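Local coordinates for resiniferatoxin-binding, phosphotriesterase-related protein (Rhodobacter sphaeroides 2.4.1, PDB 3K2G) that probably hydrolyses phosphoric esters with a pair of zinc ions, as a TIM-barrel member of the phosphotriesterase family, at residues 23-35 against 343-355. Sequence-based numbering, arbitrary orientation.
Sequences IPSSALGHTLMHE and LMVTNPRRVFDAS. With ZN (zinc ion), chain I.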
loop_
_atom_site.group_PDB
_atom_site.type_symbol
_atom_site.label_atom_id
_atom_site.label_comp_id
_atom_site.label_asym_id
_atom_site.label_seq_id
_atom_site.Cartn_x
_atom_site.Cartn_y
_atom_site.Cartn_z
ATOM N N ILE B 23 -44.029 14.816 4.825
ATOM C CA ILE B 23 -43.381 16.082 4.525
ATOM C C ILE B 23 -42.757 15.946 3.138
ATOM O O ILE B 23 -42.409 14.846 2.717
ATOM C CB ILE B 23 -42.243 16.402 5.524
ATOM C CG1 ILE B 23 -41.176 15.306 5.463
ATOM C CG2 ILE B 23 -42.801 16.540 6.928
ATOM C CD1 ILE B 23 -39.883 15.652 6.188
ATOM N N PRO B 24 -42.654 17.050 2.385
ATOM C CA PRO B 24 -42.036 16.907 1.061
ATOM C C PRO B 24 -40.562 16.544 1.268
ATOM O O PRO B 24 -39.936 17.029 2.215
ATOM C CB PRO B 24 -42.231 18.286 0.431
ATOM C CG PRO B 24 -42.401 19.210 1.622
ATOM C CD PRO B 24 -43.234 18.394 2.562
ATOM N N SER B 25 -40.009 15.692 0.404
ATOM C CA SER B 25 -38.617 15.267 0.560
ATOM C C SER B 25 -37.659 16.448 0.585
ATOM O O SER B 25 -36.577 16.363 1.166
ATOM C CB SER B 25 -38.210 14.293 -0.553
ATOM O OG SER B 25 -38.193 14.925 -1.816
ATOM N N SER B 26 -38.072 17.549 -0.035
ATOM C CA SER B 26 -37.259 18.757 -0.092
ATOM C C SER B 26 -37.151 19.418 1.278
ATOM O O SER B 26 -36.274 20.256 1.500
ATOM C CB SER B 26 -37.872 19.753 -1.083
ATOM O OG SER B 26 -39.189 20.110 -0.694
ATOM N N ALA B 27 -38.045 19.043 2.189
ATOM C CA ALA B 27 -38.050 19.614 3.533
ATOM C C ALA B 27 -37.177 18.838 4.524
ATOM O O ALA B 27 -37.012 19.257 5.672
ATOM C CB ALA B 27 -39.475 19.692 4.058
ATOM N N LEU B 28 -36.619 17.715 4.085
ATOM C CA LEU B 28 -35.774 16.909 4.963
ATOM C C LEU B 28 -34.564 17.727 5.407
ATOM O O LEU B 28 -34.269 17.807 6.592
ATOM C CB LEU B 28 -35.316 15.636 4.246
ATOM C CG LEU B 28 -34.667 14.583 5.150
ATOM C CD1 LEU B 28 -35.699 14.057 6.151
ATOM C CD2 LEU B 28 -34.126 13.441 4.299
ATOM N N GLY B 29 -33.869 18.326 4.444
ATOM C CA GLY B 29 -32.714 19.154 4.748
ATOM C C GLY B 29 -31.514 18.465 5.376
ATOM O O GLY B 29 -31.297 17.268 5.183
ATOM N N HIS B 30 -30.737 19.245 6.127
ATOM C CA HIS B 30 -29.535 18.769 6.814
ATOM C C HIS B 30 -29.985 17.652 7.748
ATOM O O HIS B 30 -30.688 17.896 8.729
ATOM C CB HIS B 30 -28.918 19.926 7.597
ATOM C CG HIS B 30 -27.450 19.779 7.840
ATOM N ND1 HIS B 30 -26.936 19.014 8.864
ATOM C CD2 HIS B 30 -26.386 20.291 7.179
ATOM C CE1 HIS B 30 -25.615 19.061 8.824
ATOM N NE2 HIS B 30 -25.256 19.829 7.811
ATOM N N THR B 31 -29.548 16.430 7.449
ATOM C CA THR B 31 -29.994 15.263 8.197
ATOM C C THR B 31 -28.957 14.269 8.711
ATOM O O THR B 31 -27.908 14.070 8.103
ATOM C CB THR B 31 -30.991 14.461 7.316
ATOM O OG1 THR B 31 -32.075 15.313 6.926
ATOM C CG2 THR B 31 -31.524 13.238 8.050
ATOM N N LEU B 32 -29.287 13.639 9.840
ATOM C CA LEU B 32 -28.465 12.592 10.427
ATOM C C LEU B 32 -29.272 11.323 10.144
ATOM O O LEU B 32 -30.354 11.120 10.703
ATOM C CB LEU B 32 -28.297 12.795 11.942
ATOM C CG LEU B 32 -27.349 13.893 12.428
ATOM C CD1 LEU B 32 -27.413 13.995 13.955
ATOM C CD2 LEU B 32 -25.930 13.565 11.986
HETATM N N MSE B 33 -28.743 10.486 9.256
HETATM C CA MSE B 33 -29.397 9.253 8.840
HETATM C C MSE B 33 -29.466 8.116 9.850
HETATM O O MSE B 33 -30.240 7.174 9.670
HETATM C CB MSE B 33 -28.716 8.711 7.581
HETATM C CG MSE B 33 -29.073 9.451 6.294
HETATM SE SE MSE B 33 -30.913 9.384 5.837
HETATM C CE MSE B 33 -31.137 7.473 5.935
ATOM N N HIS B 34 -28.678 8.187 10.912
ATOM C CA HIS B 34 -28.685 7.082 11.853
ATOM C C HIS B 34 -28.331 7.484 13.277
ATOM O O HIS B 34 -27.156 7.568 13.639
ATOM C CB HIS B 34 -27.718 6.014 11.330
ATOM C CG HIS B 34 -27.783 4.714 12.063
ATOM N ND1 HIS B 34 -27.950 3.511 11.415
ATOM C CD2 HIS B 34 -27.654 4.421 13.379
ATOM C CE1 HIS B 34 -27.921 2.529 12.299
ATOM N NE2 HIS B 34 -27.742 3.055 13.497
ATOM N N GLU B 35 -29.360 7.713 14.083
ATOM C CA GLU B 35 -29.171 8.104 15.479
ATOM C C GLU B 35 -30.247 7.472 16.350
ATOM O O GLU B 35 -31.371 7.249 15.898
ATOM C CB GLU B 35 -29.283 9.622 15.638
ATOM C CG GLU B 35 -28.389 10.449 14.737
ATOM C CD GLU B 35 -26.909 10.256 15.027
ATOM O OE1 GLU B 35 -26.557 9.958 16.188
ATOM O OE2 GLU B 35 -26.097 10.419 14.089
ATOM N N LEU B 343 -23.453 15.303 0.978
ATOM C CA LEU B 343 -23.422 14.313 2.043
ATOM C C LEU B 343 -24.511 14.478 3.098
ATOM O O LEU B 343 -25.124 13.495 3.503
ATOM C CB LEU B 343 -22.045 14.327 2.725
ATOM C CG LEU B 343 -20.880 13.883 1.836
ATOM C CD1 LEU B 343 -19.557 14.153 2.525
ATOM C CD2 LEU B 343 -21.027 12.411 1.524
HETATM N N MSE B 344 -24.763 15.712 3.526
HETATM C CA MSE B 344 -25.751 15.969 4.577
HETATM C C MSE B 344 -27.173 16.300 4.157
HETATM O O MSE B 344 -28.078 16.298 4.995
HETATM C CB MSE B 344 -25.260 17.096 5.487
HETATM C CG MSE B 344 -23.912 16.820 6.134
HETATM SE SE MSE B 344 -23.817 15.133 7.098
HETATM C CE MSE B 344 -25.019 15.608 8.544
ATOM N N VAL B 345 -27.382 16.602 2.877
ATOM C CA VAL B 345 -28.717 16.962 2.413
ATOM C C VAL B 345 -29.161 16.151 1.208
ATOM O O VAL B 345 -30.149 15.417 1.270
ATOM C CB VAL B 345 -28.799 18.468 2.030
ATOM C CG1 VAL B 345 -30.194 18.798 1.511
ATOM C CG2 VAL B 345 -28.466 19.343 3.230
ATOM N N THR B 346 -28.422 16.277 0.114
ATOM C CA THR B 346 -28.778 15.575 -1.110
ATOM C C THR B 346 -28.830 14.054 -0.962
ATOM O O THR B 346 -29.816 13.430 -1.355
ATOM C CB THR B 346 -27.820 15.941 -2.265
ATOM O OG1 THR B 346 -27.600 17.360 -2.271
ATOM C CG2 THR B 346 -28.437 15.545 -3.605
ATOM N N ASN B 347 -27.794 13.449 -0.389
ATOM C CA ASN B 347 -27.807 12.000 -0.246
ATOM C C ASN B 347 -28.930 11.509 0.660
ATOM O O ASN B 347 -29.610 10.544 0.323
ATOM C CB ASN B 347 -26.447 11.487 0.224
ATOM C CG ASN B 347 -25.403 11.545 -0.880
ATOM O OD1 ASN B 347 -25.719 11.874 -2.026
ATOM N ND2 ASN B 347 -24.163 11.219 -0.545
ATOM N N PRO B 348 -29.134 12.150 1.824
ATOM C CA PRO B 348 -30.228 11.684 2.683
ATOM C C PRO B 348 -31.555 11.721 1.914
ATOM O O PRO B 348 -32.372 10.803 2.009
ATOM C CB PRO B 348 -30.196 12.677 3.833
ATOM C CG PRO B 348 -28.712 12.892 4.009
ATOM C CD PRO B 348 -28.252 13.078 2.559
ATOM N N ARG B 349 -31.763 12.792 1.154
ATOM C CA ARG B 349 -32.981 12.927 0.354
ATOM C C ARG B 349 -33.028 11.785 -0.667
ATOM O O ARG B 349 -34.083 11.187 -0.898
ATOM C CB ARG B 349 -33.002 14.277 -0.368
ATOM C CG ARG B 349 -34.339 14.617 -1.028
ATOM C CD ARG B 349 -34.285 15.961 -1.726
ATOM N NE ARG B 349 -35.553 16.303 -2.368
ATOM C CZ ARG B 349 -35.745 17.390 -3.113
ATOM N NH1 ARG B 349 -34.752 18.245 -3.315
ATOM N NH2 ARG B 349 -36.930 17.620 -3.661
ATOM N N ARG B 350 -31.879 11.483 -1.270
ATOM C CA ARG B 350 -31.799 10.402 -2.252
ATOM C C ARG B 350 -32.254 9.078 -1.645
ATOM O O ARG B 350 -32.821 8.234 -2.332
ATOM C CB ARG B 350 -30.365 10.242 -2.776
ATOM C CG ARG B 350 -29.911 11.344 -3.720
ATOM C CD ARG B 350 -28.514 11.057 -4.254
ATOM N NE ARG B 350 -28.204 11.874 -5.426
ATOM C CZ ARG B 350 -27.300 12.848 -5.450
ATOM N NH1 ARG B 350 -26.604 13.141 -4.359
ATOM N NH2 ARG B 350 -27.088 13.528 -6.575
ATOM N N VAL B 351 -31.988 8.885 -0.359
ATOM C CA VAL B 351 -32.397 7.650 0.291
ATOM C C VAL B 351 -33.913 7.472 0.222
ATOM O O VAL B 351 -34.410 6.373 -0.035
ATOM C CB VAL B 351 -31.975 7.630 1.782
ATOM C CG1 VAL B 351 -32.546 6.389 2.472
ATOM C CG2 VAL B 351 -30.450 7.655 1.886
ATOM N N PHE B 352 -34.630 8.569 0.435
ATOM C CA PHE B 352 -36.087 8.564 0.458
ATOM C C PHE B 352 -36.769 8.951 -0.848
ATOM O O PHE B 352 -37.971 8.748 -0.997
ATOM C CB PHE B 352 -36.573 9.526 1.538
ATOM C CG PHE B 352 -36.153 9.146 2.924
ATOM C CD1 PHE B 352 -36.893 8.222 3.656
ATOM C CD2 PHE B 352 -35.037 9.735 3.514
ATOM C CE1 PHE B 352 -36.531 7.884 4.956
ATOM C CE2 PHE B 352 -34.662 9.405 4.819
ATOM C CZ PHE B 352 -35.414 8.478 5.544
ATOM N N ASP B 353 -36.008 9.500 -1.785
ATOM C CA ASP B 353 -36.589 9.973 -3.036
ATOM C C ASP B 353 -35.852 9.490 -4.277
ATOM O O ASP B 353 -34.756 9.960 -4.576
ATOM C CB ASP B 353 -36.597 11.501 -3.020
ATOM C CG ASP B 353 -37.512 12.092 -4.064
ATOM O OD1 ASP B 353 -37.546 11.558 -5.193
ATOM O OD2 ASP B 353 -38.186 13.096 -3.752
ATOM N N ALA B 354 -36.463 8.566 -5.012
ATOM C CA ALA B 354 -35.841 8.036 -6.217
ATOM C C ALA B 354 -35.789 9.043 -7.368
ATOM O O ALA B 354 -35.075 8.823 -8.343
ATOM C CB ALA B 354 -36.572 6.775 -6.668
ATOM N N SER B 355 -36.531 10.145 -7.268
ATOM C CA SER B 355 -36.533 11.129 -8.352
ATOM C C SER B 355 -35.301 12.022 -8.353
ATOM O O SER B 355 -35.073 12.771 -9.302
ATOM C CB SER B 355 -37.775 12.014 -8.283
ATOM O OG SER B 355 -37.649 12.977 -7.255
HETATM ZN ZN ZN I . -27.713 2.005 15.475
HETATM O O HOH W 1 -32.275 16.056 2.764
HETATM O O HOH W 2 -26.492 0.483 15.681
#
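One face of the H30 ring is covered by M344, whose CB lies 3.8 Å from the ring centroid in a CH-pi contact, while its methyl CE approaches the rim at CE1. At the other end of the contact, S26 CA sits over the centre of one face of the R349 guanidinium, and S25 OG meets that group at its edge, in plane. The F352 ring is met obliquely by L28 CD2 and by the selenium of M33, a Met-aromatic contact with SE 3.9 Å from CE2. In this TIM barrel the C-terminal helix 337-352 thus packs along the segment leading into the first barrel strand, 31-32, whose far side pairs with strand 102-105.

M33 is bent at both chi2 (-62°) and chi3 (-52°), which folds SE against P348 CB and lets CE reach V351 CG1 tip to tip. L28 CD2 and T31 CB also press on the P348 ring. The proline nitrogen leaves the helix kinked, and in the wider turn before it the carbonyl of M344 turns to the strand: T31 N donates to M344 O at 2.9 Å, almost straight (164°). Water 1 bridges G29 O and V345 O, and T31 OG1 also donates to G29 O, from above the carbonyl plane.

Just beyond M33, H34 NE2 binds a zinc ion at 2.2 Å, a site completed by H36, E177, D304 and water 2; the helix thus packs against the strand from whose C-terminal end the chain runs on to this metal ligand. Near the helix C-terminus, the fully extended R349 side chain donates from NE to S25 OG (3.0 Å), and that hydroxyl in turn donates a hydrogen bond to the anti lone pair of D353 OD2, 2.7 Å from OG.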